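Local coordinates for protein phage related exonuclease (Haemophilus somnus 129PT, PDB 3K93) that probably degrades DNA as a metal-dependent, phage-type exonuclease, related to lambda exonuclease and assembled from three subunits, at residues 20-25 with 205-210; 43-48 with 217-222. All coordinates share one frame; numbering follows the deposited sequence. Where two conformers were deposited one is given.

Contact 1: 20-25 with 205-210; sequences GEPKSK and KERVSA
Arg207 reaches from helix 198-221 to the loop 20-25, and its guanidinium meets three consecutive residues there, Gly20, Glu21 and Pro22, each in a different way. Glu21 lies over one face of the flat group, with its CG 4.1 Å above the guanidinium plane and displaced toward the rim. Pro22 comes from the opposite direction to the arginine side chain and brings its ring carbon CD to 3.9 Å from Arg207 NH2. Gly20 offers its carbonyl obliquely; its O lies 3.5 Å from Arg207 NE, and the polar link between the two residues runs through a water. That water sits at the edge of the guanidinium, in its plane, accepts from Arg207 NH2 at 2.7 Å and donates to Gly20 O at 2.6 Å. Bends at chi2 (-30°) and chi3 (-71°) fold the arginine chain, turning the guanidinium across the loop instead of sending it straight out from the helix. NH2 also bonds directly to Lys32 O, and Leu33, Ile18 and Ile19 pack against the same side chain. On the loop side, Pro22 rests on Asp27 and Lys28 of helix 25-29, which Ser24 caps through Asp27 N. The carboxylate of Glu21 makes no salt bridge with the arginine, since OE2 stays 5.0 Å from Arg207 NE, although its charge may still favour the cation at that range. The chemistry implies that two backbone carbonyls, one reached directly and one through water, satisfy NH2 of a buried arginine, tying the chain on both sides of helix 25-29 to the long C-terminal helix.

Contact 2: 43-48 with 217-222; sequences EMAKFD and QLISEM
Ala45 meets Leu218 and Ile219 through aliphatic carbons alone, with no flat group between them: the contact is methyl against branched aliphatic chain. A flat group nearby is Phe124 of the second subunit, which packs on Leu218 and Lys46. Ala45 CB points from helix 35-50 at helix 198-221 and touches Leu218 at two places, CD1 at 3.8 Å and CB at 4.1 Å, so the methyl rests alongside the leucine chain. The CG of Leu218 stands beside its backbone N (chi1 -63°), and chi2 of 180° carries CD1 forward to the alanine. Ile219 starts off obliquely, its CB not aimed at the other helix, but the end of the chain turns back and brings CD1 to 4.5 Å from Ala45 CB, a looser touch. The small alanine lets the backbones come close, with Ala45 CA 6.8 Å from Ile219 CA. Leu49 and Tyr6 also pack on Ile219, and Arg42 lies against Leu218. Beside the apolar patch, Asp48 OD2 bonds to Tyr215 OH, a second, polar tie between the same two helices. Lys46 leaves the contact for the second subunit, where NZ makes a salt bridge with Glu127 and hydrogen bonds with the carbonyls of Ile118, Gly119 and His121, while Glu221 OE1 accepts from Thr125 N of that subunit. Dispersion and the exclusion of water thus hold the helices together at this point, while hydrogen bonding lies beside it, both within the chain and, together with a salt bridge, at the subunit interface.

How the contacts relate
Contacts 1 and 2 share helix 198-221, their segments shifted by 12 residues, a little over three turns, along it: 205-210 meets the loop 20-25, and 217-222 at the C-terminal end meets helix 35-50. Their centres lie 20 Å apart and their nearest atoms about 8 Å, so they do not touch. With both later segments on one helix, that helix is fastened at two levels to the N-terminal region; the segments alternate along the chain. Contact 2 borders the second subunit, whereas no other chain touches the segments of contact 1. Neither includes Asp100, Asp111 or Thr112, which bind sodium at the probable catalytic centre, so both are structural packing outside the metal site.

Contact 1: 20-25 with 205-210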
loop_
_atom_site.group_PDB
_atom_site.type_symbol
_atom_site.label_atom_id
_atom_site.label_comp_id
_atom_site.label_asym_id
_atom_site.label_seq_id
_atom_site.Cartn_x
_atom_site.Cartn_y
_atom_site.Cartn_z
ATOM N N GLY A 20 -14.266 9.238 -11.454
ATOM C CA GLY A 20 -14.089 10.130 -10.330
ATOM C C GLY A 20 -14.144 11.591 -10.746
ATOM O O GLY A 20 -13.786 11.972 -11.885
ATOM N N GLU A 21 -14.578 12.406 -9.812
ATOM C CA GLU A 21 -14.759 13.819 -10.066
ATOM C C GLU A 21 -13.794 14.631 -9.207
ATOM O O GLU A 21 -13.468 14.220 -8.106
ATOM C CB GLU A 21 -16.233 14.190 -9.808
ATOM C CG GLU A 21 -17.084 13.859 -11.038
ATOM C CD GLU A 21 -18.598 13.899 -10.814
ATOM O OE1 GLU A 21 -19.091 13.927 -9.641
ATOM O OE2 GLU A 21 -19.296 13.883 -11.858
ATOM N N PRO A 22 -13.313 15.771 -9.725
ATOM C CA PRO A 22 -12.486 16.637 -8.906
ATOM C C PRO A 22 -13.267 17.054 -7.681
ATOM O O PRO A 22 -14.498 17.158 -7.749
ATOM C CB PRO A 22 -12.231 17.854 -9.808
ATOM C CG PRO A 22 -12.486 17.425 -11.153
ATOM C CD PRO A 22 -13.474 16.292 -11.087
ATOM N N LYS A 23 -12.584 17.277 -6.571
ATOM C CA LYS A 23 -13.262 17.765 -5.366
ATOM C C LYS A 23 -13.922 19.108 -5.674
ATOM O O LYS A 23 -15.030 19.356 -5.233
ATOM C CB LYS A 23 -12.306 17.864 -4.182
ATOM C CG LYS A 23 -11.741 16.504 -3.750
ATOM C CD LYS A 23 -11.221 16.533 -2.291
ATOM C CE LYS A 23 -10.363 15.304 -1.901
ATOM N NZ LYS A 23 -9.202 15.079 -2.847
ATOM N N SER A 24 -13.260 19.943 -6.482
ATOM C CA SER A 24 -13.837 21.230 -6.925
ATOM C C SER A 24 -15.010 21.017 -7.863
ATOM O O SER A 24 -14.851 20.457 -8.936
ATOM C CB SER A 24 -12.780 22.085 -7.641
ATOM O OG SER A 24 -13.401 23.116 -8.389
ATOM N N LYS A 25 -16.179 21.499 -7.457
ATOM C CA LYS A 25 -17.396 21.384 -8.258
ATOM C C LYS A 25 -17.296 22.163 -9.578
ATOM O O LYS A 25 -17.756 21.684 -10.608
ATOM C CB LYS A 25 -18.648 21.796 -7.445
ATOM C CG LYS A 25 -19.345 20.622 -6.661
ATOM N N LYS A 205 -20.991 9.585 -19.666
ATOM C CA LYS A 205 -20.784 10.335 -20.905
ATOM C C LYS A 205 -19.795 11.494 -20.748
ATOM O O LYS A 205 -18.932 11.664 -21.575
ATOM C CB LYS A 205 -22.096 10.954 -21.435
ATOM C CG LYS A 205 -22.967 10.121 -22.349
ATOM C CD LYS A 205 -24.021 11.028 -23.166
ATOM N N GLU A 206 -19.990 12.323 -19.725
ATOM C CA GLU A 206 -19.160 13.506 -19.509
ATOM C C GLU A 206 -17.721 13.103 -19.226
ATOM O O GLU A 206 -16.795 13.644 -19.824
ATOM C CB GLU A 206 -19.659 14.321 -18.298
ATOM C CG GLU A 206 -20.975 15.077 -18.470
ATOM C CD GLU A 206 -21.687 15.358 -17.125
ATOM O OE1 GLU A 206 -21.078 15.154 -16.036
ATOM O OE2 GLU A 206 -22.871 15.765 -17.153
ATOM N N ARG A 207 -17.552 12.186 -18.279
ATOM C CA ARG A 207 -16.234 11.718 -17.892
ATOM C C ARG A 207 -15.489 11.005 -19.040
ATOM O O ARG A 207 -14.281 11.210 -19.207
ATOM C CB ARG A 207 -16.311 10.750 -16.702
ATOM C CG ARG A 207 -16.940 11.284 -15.372
ATOM C CD ARG A 207 -16.764 12.789 -15.130
ATOM N NE ARG A 207 -15.399 13.112 -14.829
ATOM C CZ ARG A 207 -14.845 14.327 -14.846
ATOM N NH1 ARG A 207 -15.517 15.431 -15.157
ATOM N NH2 ARG A 207 -13.559 14.412 -14.540
ATOM N N VAL A 208 -16.193 10.166 -19.805
ATOM C CA VAL A 208 -15.556 9.482 -20.921
ATOM C C VAL A 208 -15.159 10.502 -22.010
ATOM O O VAL A 208 -14.086 10.425 -22.578
ATOM C CB VAL A 208 -16.416 8.397 -21.490
ATOM C CG1 VAL A 208 -15.891 7.934 -22.874
ATOM C CG2 VAL A 208 -16.517 7.223 -20.498
ATOM N N SER A 209 -16.012 11.475 -22.250
ATOM C CA SER A 209 -15.732 12.496 -23.230
ATOM C C SER A 209 -14.487 13.306 -22.860
ATOM O O SER A 209 -13.660 13.580 -23.716
ATOM C CB SER A 209 -16.921 13.414 -23.336
ATOM O OG SER A 209 -16.636 14.408 -24.280
ATOM N N ALA A 210 -14.337 13.644 -21.587
ATOM C CA ALA A 210 -13.145 14.328 -21.134
ATOM C C ALA A 210 -11.923 13.382 -21.285
ATOM O O ALA A 210 -10.857 13.805 -21.776
ATOM C CB ALA A 210 -13.307 14.785 -19.687
HETATM O O HOH W 1 -12.168 12.156 -13.925
#

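Contact 2: 43-48 with 217-222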
loop_
_atom_site.group_PDB
_atom_site.type_symbol
_atom_site.label_atom_id
_atom_site.label_comp_id
_atom_site.label_asym_id
_atom_site.label_seq_id
_atom_site.Cartn_x
_atom_site.Cartn_y
_atom_site.Cartn_z
ATOM N N GLU A 43 -2.536 4.606 -19.257
ATOM C CA GLU A 43 -2.347 3.169 -19.431
ATOM C C GLU A 43 -3.057 2.692 -20.695
ATOM O O GLU A 43 -2.549 1.812 -21.433
ATOM C CB GLU A 43 -2.869 2.384 -18.235
ATOM C CG GLU A 43 -2.089 2.598 -16.971
ATOM C CD GLU A 43 -2.630 1.791 -15.764
ATOM O OE1 GLU A 43 -3.804 1.413 -15.758
ATOM O OE2 GLU A 43 -1.866 1.569 -14.810
HETATM N N MSE A 44 -4.221 3.272 -20.949
HETATM C CA MSE A 44 -4.981 2.939 -22.144
HETATM C C MSE A 44 -4.217 3.437 -23.360
HETATM O O MSE A 44 -4.110 2.709 -24.334
HETATM C CB MSE A 44 -6.395 3.552 -22.093
HETATM C CG MSE A 44 -7.283 2.972 -20.960
HETATM SE SE MSE A 44 -8.851 4.124 -20.578
HETATM C CE MSE A 44 -9.412 3.337 -18.910
ATOM N N ALA A 45 -3.703 4.676 -23.322
ATOM C CA ALA A 45 -2.909 5.197 -24.439
ATOM C C ALA A 45 -1.679 4.305 -24.707
ATOM O O ALA A 45 -1.405 3.982 -25.842
ATOM C CB ALA A 45 -2.489 6.639 -24.191
ATOM N N LYS A 46 -0.961 3.906 -23.659
ATOM C CA LYS A 46 0.251 3.093 -23.842
ATOM C C LYS A 46 -0.078 1.670 -24.342
ATOM O O LYS A 46 0.725 1.045 -25.034
ATOM C CB LYS A 46 1.068 3.014 -22.553
ATOM C CG LYS A 46 1.716 4.318 -22.117
ATOM C CD LYS A 46 2.615 4.115 -20.879
ATOM C CE LYS A 46 2.867 5.423 -20.157
ATOM N NZ LYS A 46 3.657 5.231 -18.916
ATOM N N PHE A 47 -1.225 1.139 -23.967
ATOM C CA PHE A 47 -1.635 -0.115 -24.558
ATOM C C PHE A 47 -1.886 0.027 -26.057
ATOM O O PHE A 47 -1.372 -0.770 -26.851
ATOM C CB PHE A 47 -2.884 -0.708 -23.896
ATOM C CG PHE A 47 -3.320 -1.979 -24.542
ATOM C CD1 PHE A 47 -2.592 -3.145 -24.342
ATOM C CD2 PHE A 47 -4.400 -2.004 -25.417
ATOM C CE1 PHE A 47 -2.966 -4.351 -24.971
ATOM C CE2 PHE A 47 -4.803 -3.218 -26.080
ATOM C CZ PHE A 47 -4.096 -4.383 -25.847
ATOM N N ASP A 48 -2.655 1.035 -26.457
ATOM C CA ASP A 48 -3.012 1.184 -27.882
ATOM C C ASP A 48 -1.799 1.604 -28.723
ATOM O O ASP A 48 -1.706 1.241 -29.883
ATOM C CB ASP A 48 -4.130 2.231 -28.107
ATOM C CG ASP A 48 -5.448 1.850 -27.468
ATOM O OD1 ASP A 48 -5.644 0.681 -27.124
ATOM O OD2 ASP A 48 -6.290 2.757 -27.294
ATOM N N GLN A 217 -4.807 13.925 -26.937
ATOM C CA GLN A 217 -3.654 14.743 -26.653
ATOM C C GLN A 217 -2.439 13.839 -26.397
ATOM O O GLN A 217 -1.359 14.141 -26.846
ATOM C CB GLN A 217 -3.988 15.655 -25.442
ATOM C CG GLN A 217 -2.841 16.390 -24.763
ATOM C CD GLN A 217 -3.310 17.111 -23.460
ATOM O OE1 GLN A 217 -4.432 17.660 -23.412
ATOM N NE2 GLN A 217 -2.458 17.088 -22.409
ATOM N N LEU A 218 -2.632 12.721 -25.692
ATOM C CA LEU A 218 -1.514 11.822 -25.425
ATOM C C LEU A 218 -1.032 11.222 -26.746
ATOM O O LEU A 218 0.174 11.204 -26.999
ATOM C CB LEU A 218 -1.879 10.717 -24.426
ATOM C CG LEU A 218 -2.254 11.143 -23.013
ATOM C CD1 LEU A 218 -2.569 9.909 -22.176
ATOM C CD2 LEU A 218 -1.160 12.031 -22.309
ATOM N N ILE A 219 -1.964 10.754 -27.571
ATOM C CA ILE A 219 -1.644 10.176 -28.881
ATOM C C ILE A 219 -0.852 11.168 -29.746
ATOM O O ILE A 219 0.123 10.791 -30.357
ATOM C CB ILE A 219 -2.914 9.735 -29.646
ATOM C CG1 ILE A 219 -3.646 8.590 -28.924
ATOM C CG2 ILE A 219 -2.581 9.306 -31.095
ATOM C CD1 ILE A 219 -2.796 7.347 -28.605
ATOM N N SER A 220 -1.261 12.435 -29.751
ATOM C CA SER A 220 -0.580 13.464 -30.521
ATOM C C SER A 220 0.847 13.702 -30.103
ATOM O O SER A 220 1.659 14.018 -30.927
ATOM C CB SER A 220 -1.348 14.775 -30.452
ATOM O OG SER A 220 -2.564 14.565 -31.137
ATOM N N GLU A 221 1.157 13.535 -28.823
ATOM C CA GLU A 221 2.542 13.666 -28.393
ATOM C C GLU A 221 3.436 12.572 -28.989
ATOM O O GLU A 221 4.613 12.768 -29.105
ATOM C CB GLU A 221 2.656 13.569 -26.868
ATOM C CG GLU A 221 2.122 14.754 -26.120
ATOM C CD GLU A 221 2.491 14.696 -24.646
ATOM O OE1 GLU A 221 3.636 14.338 -24.305
ATOM O OE2 GLU A 221 1.627 15.018 -23.824
HETATM N N MSE A 222 2.879 11.414 -29.300
HETATM C CA MSE A 222 3.651 10.305 -29.796
HETATM C C MSE A 222 3.482 10.207 -31.312
HETATM O O MSE A 222 3.518 9.123 -31.878
HETATM C CB MSE A 222 3.178 9.010 -29.122
HETATM C CG MSE A 222 3.462 8.953 -27.635
HETATM SE SE MSE A 222 5.313 8.900 -27.412
HETATM C CE MSE A 222 5.675 10.680 -26.669
#